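Local coordinates for putative uncharacterized protein (Campylobacter jejuni, PDB 5TPU) that is of unknown function but belongs to the WxcM-like family of the cupin clan and binds thymidine-5'-diphosphate, at residues I95-M103 against I126-I136. The protein carries 3 engineered substitutions. Sequence-based numbering, arbitrary orientation.
Sequences IGKNMWREM and IRNYDEFLRNI. With TYD (thymidine-5'-diphosphate), chain E.
An aromatic cluster of Trp100, Tyr129 and Phe132 pins the C-terminal helix 129-135 onto the outside of the cupin beta fold, where it runs roughly antiparallel to strand 99-103, with the two axes 9.8 Å apart. Trp100 sits at the heart of it. With CG anti to the backbone N (chi1 177°), its indole reaches the first turn of the helix, and Tyr129 meets it edge-to-face: CD1 of Tyr129 stands over the centre of one indole face, 3.6 Å from Trp100 CD2, with the planes of the phenol and the six-membered ring 72° apart. Tyr129 CB makes a CH-pi contact with the same six-membered ring, and the Tyr129 hydroxyl is hydrogen-bonded to Asn76 OD1 on strand 71-76, a neighbour of the tryptophan's own strand. The far rim of the indole touches backbone leading into the helix; Trp100 CH2 lies 3.5 Å from Arg127 O, which sits near the ring plane. Phe132 takes the other end of the tryptophan side chain. Trp100 CB makes a CH-pi contact with one face of its ring, 3.6 Å from Phe132 CE2, and Ile136 CD1 lies over the opposite face, both offset toward the rim, while Asn98 O comes to the ring edge, 3.3 Å from Phe132 CZ. Ala56 of strand 55-57 also packs on this phenylalanine. Within 95-103, Arg101 folds back side-on, NE and NH2 both donating to Met99 O from one face of its carbonyl plane; the NH2 bond is 2.8 Å and the straighter of the two. Just ahead of the helix, Arg127 turns away from the cluster, and its extended chain carries the guanidinium to the terminal phosphate of thymidine-5'-diphosphate, where Arg127 NH1 donates to O3B of the ligand at 2.9 Å and NH2 bonds weakly to O1B.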
loop_
_atom_site.group_PDB
_atom_site.type_symbol
_atom_site.label_atom_id
_atom_site.label_comp_id
_atom_site.label_asym_id
_atom_site.label_seq_id
_atom_site.Cartn_x
_atom_site.Cartn_y
_atom_site.Cartn_z
ATOM N N ILE A 95 1.478 -7.020 12.783
ATOM C CA ILE A 95 0.547 -7.614 13.702
ATOM C C ILE A 95 0.216 -9.012 13.255
ATOM O O ILE A 95 -0.396 -9.208 12.214
ATOM C CB ILE A 95 -0.772 -6.852 13.803
ATOM C CG1 ILE A 95 -0.531 -5.380 14.157
ATOM C CG2 ILE A 95 -1.656 -7.501 14.884
ATOM C CD1 ILE A 95 -1.797 -4.559 14.075
ATOM N N GLY A 96 0.615 -9.978 14.070
ATOM C CA GLY A 96 0.489 -11.379 13.750
ATOM C C GLY A 96 -0.813 -11.984 14.258
ATOM O O GLY A 96 -1.803 -11.293 14.539
ATOM N N LYS A 97 -0.793 -13.312 14.376
ATOM C CA LYS A 97 -1.974 -14.102 14.715
ATOM C C LYS A 97 -2.406 -13.852 16.145
ATOM O O LYS A 97 -1.611 -13.406 16.975
ATOM C CB LYS A 97 -1.703 -15.575 14.476
ATOM C CG LYS A 97 -1.503 -15.888 12.996
ATOM C CD LYS A 97 -1.100 -17.333 12.728
ATOM C CE LYS A 97 -0.478 -17.476 11.345
ATOM N NZ LYS A 97 -0.258 -18.902 10.977
ATOM N N ASN A 98 -3.697 -14.048 16.380
ATOM C CA ASN A 98 -4.335 -13.959 17.682
ATOM C C ASN A 98 -4.143 -12.656 18.421
ATOM O O ASN A 98 -3.811 -12.660 19.590
ATOM C CB ASN A 98 -3.918 -15.153 18.539
ATOM C CG ASN A 98 -4.414 -16.455 17.944
ATOM O OD1 ASN A 98 -3.644 -17.238 17.364
ATOM N ND2 ASN A 98 -5.729 -16.641 17.997
ATOM N N MET A 99 -4.387 -11.539 17.734
ATOM C CA MET A 99 -4.243 -10.219 18.342
ATOM C C MET A 99 -5.490 -9.339 18.302
ATOM O O MET A 99 -6.200 -9.223 17.311
ATOM C CB MET A 99 -3.122 -9.504 17.637
ATOM C CG MET A 99 -1.759 -10.152 17.800
ATOM S SD MET A 99 -1.178 -10.052 19.500
ATOM C CE MET A 99 -1.029 -8.323 19.862
ATOM N N TRP A 100 -5.757 -8.737 19.442
ATOM C CA TRP A 100 -6.825 -7.793 19.603
ATOM C C TRP A 100 -6.118 -6.466 19.347
ATOM O O TRP A 100 -4.935 -6.288 19.709
ATOM C CB TRP A 100 -7.349 -7.848 21.007
ATOM C CG TRP A 100 -8.397 -6.891 21.358
ATOM C CD1 TRP A 100 -8.247 -5.603 21.837
ATOM C CD2 TRP A 100 -9.793 -7.156 21.363
ATOM N NE1 TRP A 100 -9.479 -5.057 22.089
ATOM C CE2 TRP A 100 -10.444 -5.985 21.790
ATOM C CE3 TRP A 100 -10.564 -8.257 20.996
ATOM C CZ2 TRP A 100 -11.841 -5.901 21.889
ATOM C CZ3 TRP A 100 -11.937 -8.162 21.109
ATOM C CH2 TRP A 100 -12.553 -7.013 21.565
ATOM N N ARG A 101 -6.807 -5.578 18.649
ATOM C CA ARG A 101 -6.222 -4.269 18.338
ATOM C C ARG A 101 -7.290 -3.259 18.164
ATOM O O ARG A 101 -8.436 -3.576 17.862
ATOM C CB ARG A 101 -5.364 -4.295 17.092
ATOM C CG ARG A 101 -6.098 -4.091 15.784
ATOM C CD ARG A 101 -7.097 -5.175 15.426
ATOM N NE ARG A 101 -6.498 -6.504 15.543
ATOM C CZ ARG A 101 -5.758 -7.093 14.608
ATOM N NH1 ARG A 101 -5.451 -6.477 13.462
ATOM N NH2 ARG A 101 -5.323 -8.315 14.798
ATOM N N GLU A 102 -6.898 -2.031 18.425
ATOM C CA GLU A 102 -7.791 -0.945 18.299
ATOM C C GLU A 102 -6.987 0.270 17.899
ATOM O O GLU A 102 -5.905 0.549 18.442
ATOM C CB GLU A 102 -8.650 -0.831 19.552
ATOM C CG GLU A 102 -8.271 0.108 20.668
ATOM C CD GLU A 102 -9.483 0.898 21.116
ATOM O OE1 GLU A 102 -10.151 1.438 20.231
ATOM O OE2 GLU A 102 -9.783 0.980 22.319
ATOM N N MET A 103 -7.487 0.931 16.861
ATOM C CA MET A 103 -6.809 2.090 16.282
ATOM C C MET A 103 -7.565 3.376 16.589
ATOM O O MET A 103 -8.774 3.447 16.415
ATOM C CB MET A 103 -6.722 1.886 14.805
ATOM C CG MET A 103 -6.245 0.501 14.444
ATOM S SD MET A 103 -5.474 0.530 12.845
ATOM C CE MET A 103 -6.820 0.502 11.690
ATOM N N ILE A 126 -13.397 -10.802 15.401
ATOM C CA ILE A 126 -13.891 -11.117 16.711
ATOM C C ILE A 126 -14.058 -9.819 17.505
ATOM O O ILE A 126 -13.104 -9.213 17.955
ATOM C CB ILE A 126 -12.883 -12.020 17.474
ATOM C CG1 ILE A 126 -12.545 -13.275 16.666
ATOM C CG2 ILE A 126 -13.361 -12.319 18.892
ATOM C CD1 ILE A 126 -11.191 -13.846 17.033
ATOM N N ARG A 127 -15.302 -9.477 17.743
ATOM C CA ARG A 127 -15.680 -8.272 18.423
ATOM C C ARG A 127 -15.941 -8.444 19.891
ATOM O O ARG A 127 -15.857 -7.476 20.606
ATOM C CB ARG A 127 -16.912 -7.723 17.733
ATOM C CG ARG A 127 -16.591 -7.604 16.259
ATOM C CD ARG A 127 -17.373 -6.500 15.628
ATOM N NE ARG A 127 -17.254 -6.600 14.187
ATOM C CZ ARG A 127 -16.567 -5.775 13.392
ATOM N NH1 ARG A 127 -15.855 -4.740 13.880
ATOM N NH2 ARG A 127 -16.577 -6.030 12.076
ATOM N N ASN A 128 -16.239 -9.644 20.374
ATOM C CA ASN A 128 -16.312 -9.818 21.842
ATOM C C ASN A 128 -14.945 -10.203 22.433
ATOM O O ASN A 128 -14.320 -11.198 22.055
ATOM C CB ASN A 128 -17.411 -10.803 22.275
ATOM C CG ASN A 128 -17.520 -10.934 23.803
ATOM O OD1 ASN A 128 -17.396 -9.951 24.546
ATOM N ND2 ASN A 128 -17.729 -12.157 24.278
ATOM N N TYR A 129 -14.486 -9.371 23.353
ATOM C CA TYR A 129 -13.200 -9.559 23.997
ATOM C C TYR A 129 -13.124 -10.905 24.708
ATOM O O TYR A 129 -12.105 -11.581 24.629
ATOM C CB TYR A 129 -12.914 -8.399 24.963
ATOM C CG TYR A 129 -11.520 -8.460 25.504
ATOM C CD1 TYR A 129 -10.436 -8.529 24.632
ATOM C CD2 TYR A 129 -11.275 -8.491 26.878
ATOM C CE1 TYR A 129 -9.150 -8.616 25.102
ATOM C CE2 TYR A 129 -9.979 -8.585 27.361
ATOM C CZ TYR A 129 -8.921 -8.649 26.468
ATOM O OH TYR A 129 -7.622 -8.746 26.899
ATOM N N ASP A 130 -14.216 -11.325 25.344
ATOM C CA ASP A 130 -14.185 -12.584 26.094
ATOM C C ASP A 130 -14.096 -13.750 25.132
ATOM O O ASP A 130 -13.435 -14.744 25.442
ATOM C CB ASP A 130 -15.364 -12.719 27.061
ATOM C CG ASP A 130 -15.643 -11.423 27.787
ATOM O OD1 ASP A 130 -15.055 -11.223 28.865
ATOM O OD2 ASP A 130 -16.382 -10.571 27.235
ATOM N N GLU A 131 -14.696 -13.620 23.950
ATOM C CA GLU A 131 -14.537 -14.647 22.953
ATOM C C GLU A 131 -13.089 -14.757 22.502
ATOM O O GLU A 131 -12.583 -15.865 22.236
ATOM C CB GLU A 131 -15.450 -14.391 21.762
ATOM C CG GLU A 131 -15.444 -15.545 20.792
ATOM C CD GLU A 131 -16.201 -15.262 19.502
ATOM O OE1 GLU A 131 -15.738 -15.761 18.471
ATOM O OE2 GLU A 131 -17.241 -14.573 19.485
ATOM N N PHE A 132 -12.438 -13.599 22.395
ATOM C CA PHE A 132 -11.010 -13.554 22.056
ATOM C C PHE A 132 -10.195 -14.324 23.107
ATOM O O PHE A 132 -9.376 -15.173 22.759
ATOM C CB PHE A 132 -10.516 -12.095 22.000
ATOM C CG PHE A 132 -9.044 -11.952 21.826
ATOM C CD1 PHE A 132 -8.412 -12.503 20.727
ATOM C CD2 PHE A 132 -8.305 -11.242 22.742
ATOM C CE1 PHE A 132 -7.056 -12.336 20.545
ATOM C CE2 PHE A 132 -6.934 -11.085 22.572
ATOM C CZ PHE A 132 -6.318 -11.616 21.461
ATOM N N LEU A 133 -10.395 -13.985 24.379
ATOM C CA LEU A 133 -9.720 -14.714 25.465
ATOM C C LEU A 133 -9.975 -16.215 25.357
ATOM O O LEU A 133 -9.032 -16.997 25.273
ATOM C CB LEU A 133 -10.192 -14.218 26.829
ATOM C CG LEU A 133 -9.856 -12.760 27.119
ATOM C CD1 LEU A 133 -10.279 -12.439 28.537
ATOM C CD2 LEU A 133 -8.371 -12.539 26.902
ATOM N N ARG A 134 -11.239 -16.617 25.285
ATOM C CA ARG A 134 -11.535 -18.050 25.215
ATOM C C ARG A 134 -10.673 -18.731 24.167
ATOM O O ARG A 134 -10.000 -19.709 24.484
ATOM C CB ARG A 134 -13.021 -18.357 25.005
ATOM C CG ARG A 134 -13.798 -18.338 26.298
ATOM C CD ARG A 134 -15.286 -18.514 26.059
ATOM N NE ARG A 134 -16.004 -17.228 26.071
ATOM C CZ ARG A 134 -16.747 -16.722 25.071
ATOM N NH1 ARG A 134 -17.353 -15.544 25.239
ATOM N NH2 ARG A 134 -16.909 -17.359 23.906
ATOM N N ASN A 135 -10.616 -18.197 22.951
ATOM C CA ASN A 135 -9.846 -18.879 21.928
ATOM C C ASN A 135 -8.324 -18.747 22.035
ATOM O O ASN A 135 -7.596 -19.463 21.356
ATOM C CB ASN A 135 -10.406 -18.597 20.536
ATOM C CG ASN A 135 -9.634 -17.542 19.794
ATOM O OD1 ASN A 135 -10.153 -16.459 19.537
ATOM N ND2 ASN A 135 -8.388 -17.858 19.430
ATOM N N ILE A 136 -7.832 -17.871 22.896
ATOM C CA ILE A 136 -6.466 -18.016 23.399
ATOM C C ILE A 136 -6.452 -19.207 24.382
ATOM O O ILE A 136 -6.453 -20.375 23.982
ATOM C CB ILE A 136 -5.960 -16.723 24.106
ATOM C CG1 ILE A 136 -5.272 -15.752 23.145
ATOM C CG2 ILE A 136 -4.923 -17.062 25.181
ATOM C CD1 ILE A 136 -6.165 -15.073 22.142
HETATM P PA TYD E . -13.282 -2.152 9.378
HETATM O O1A TYD E . -13.162 -0.825 10.071
HETATM O O2A TYD E . -12.157 -3.103 9.212
HETATM O O3A TYD E . -14.473 -3.066 9.938
HETATM P PB TYD E . -15.743 -2.578 10.814
HETATM O O1B TYD E . -16.731 -3.708 10.479
HETATM O O2B TYD E . -16.160 -1.271 10.210
HETATM O O3B TYD E . -15.203 -2.479 12.204
HETATM O "O5'" TYD E . -13.528 -1.838 7.855
HETATM C "C5'" TYD E . -14.243 -0.672 7.457
HETATM C "C4'" TYD E . -15.189 -1.034 6.345
HETATM O "O4'" TYD E . -14.531 -1.623 5.220
HETATM C "C3'" TYD E . -16.175 -2.059 6.815
HETATM O "O3'" TYD E . -17.447 -1.550 6.372
HETATM C "C2'" TYD E . -15.672 -3.392 6.231
HETATM C "C1'" TYD E . -14.969 -2.918 4.985
HETATM N N1 TYD E . -13.761 -3.594 4.601
HETATM C C2 TYD E . -13.663 -4.107 3.289
HETATM O O2 TYD E . -14.625 -3.970 2.481
HETATM N N3 TYD E . -12.542 -4.730 2.897
HETATM C C4 TYD E . -11.469 -4.873 3.707
HETATM O O4 TYD E . -10.442 -5.446 3.283
HETATM C C5 TYD E . -11.553 -4.314 5.066
HETATM C C5M TYD E . -10.434 -4.412 6.040
HETATM C C6 TYD E . -12.714 -3.668 5.455
#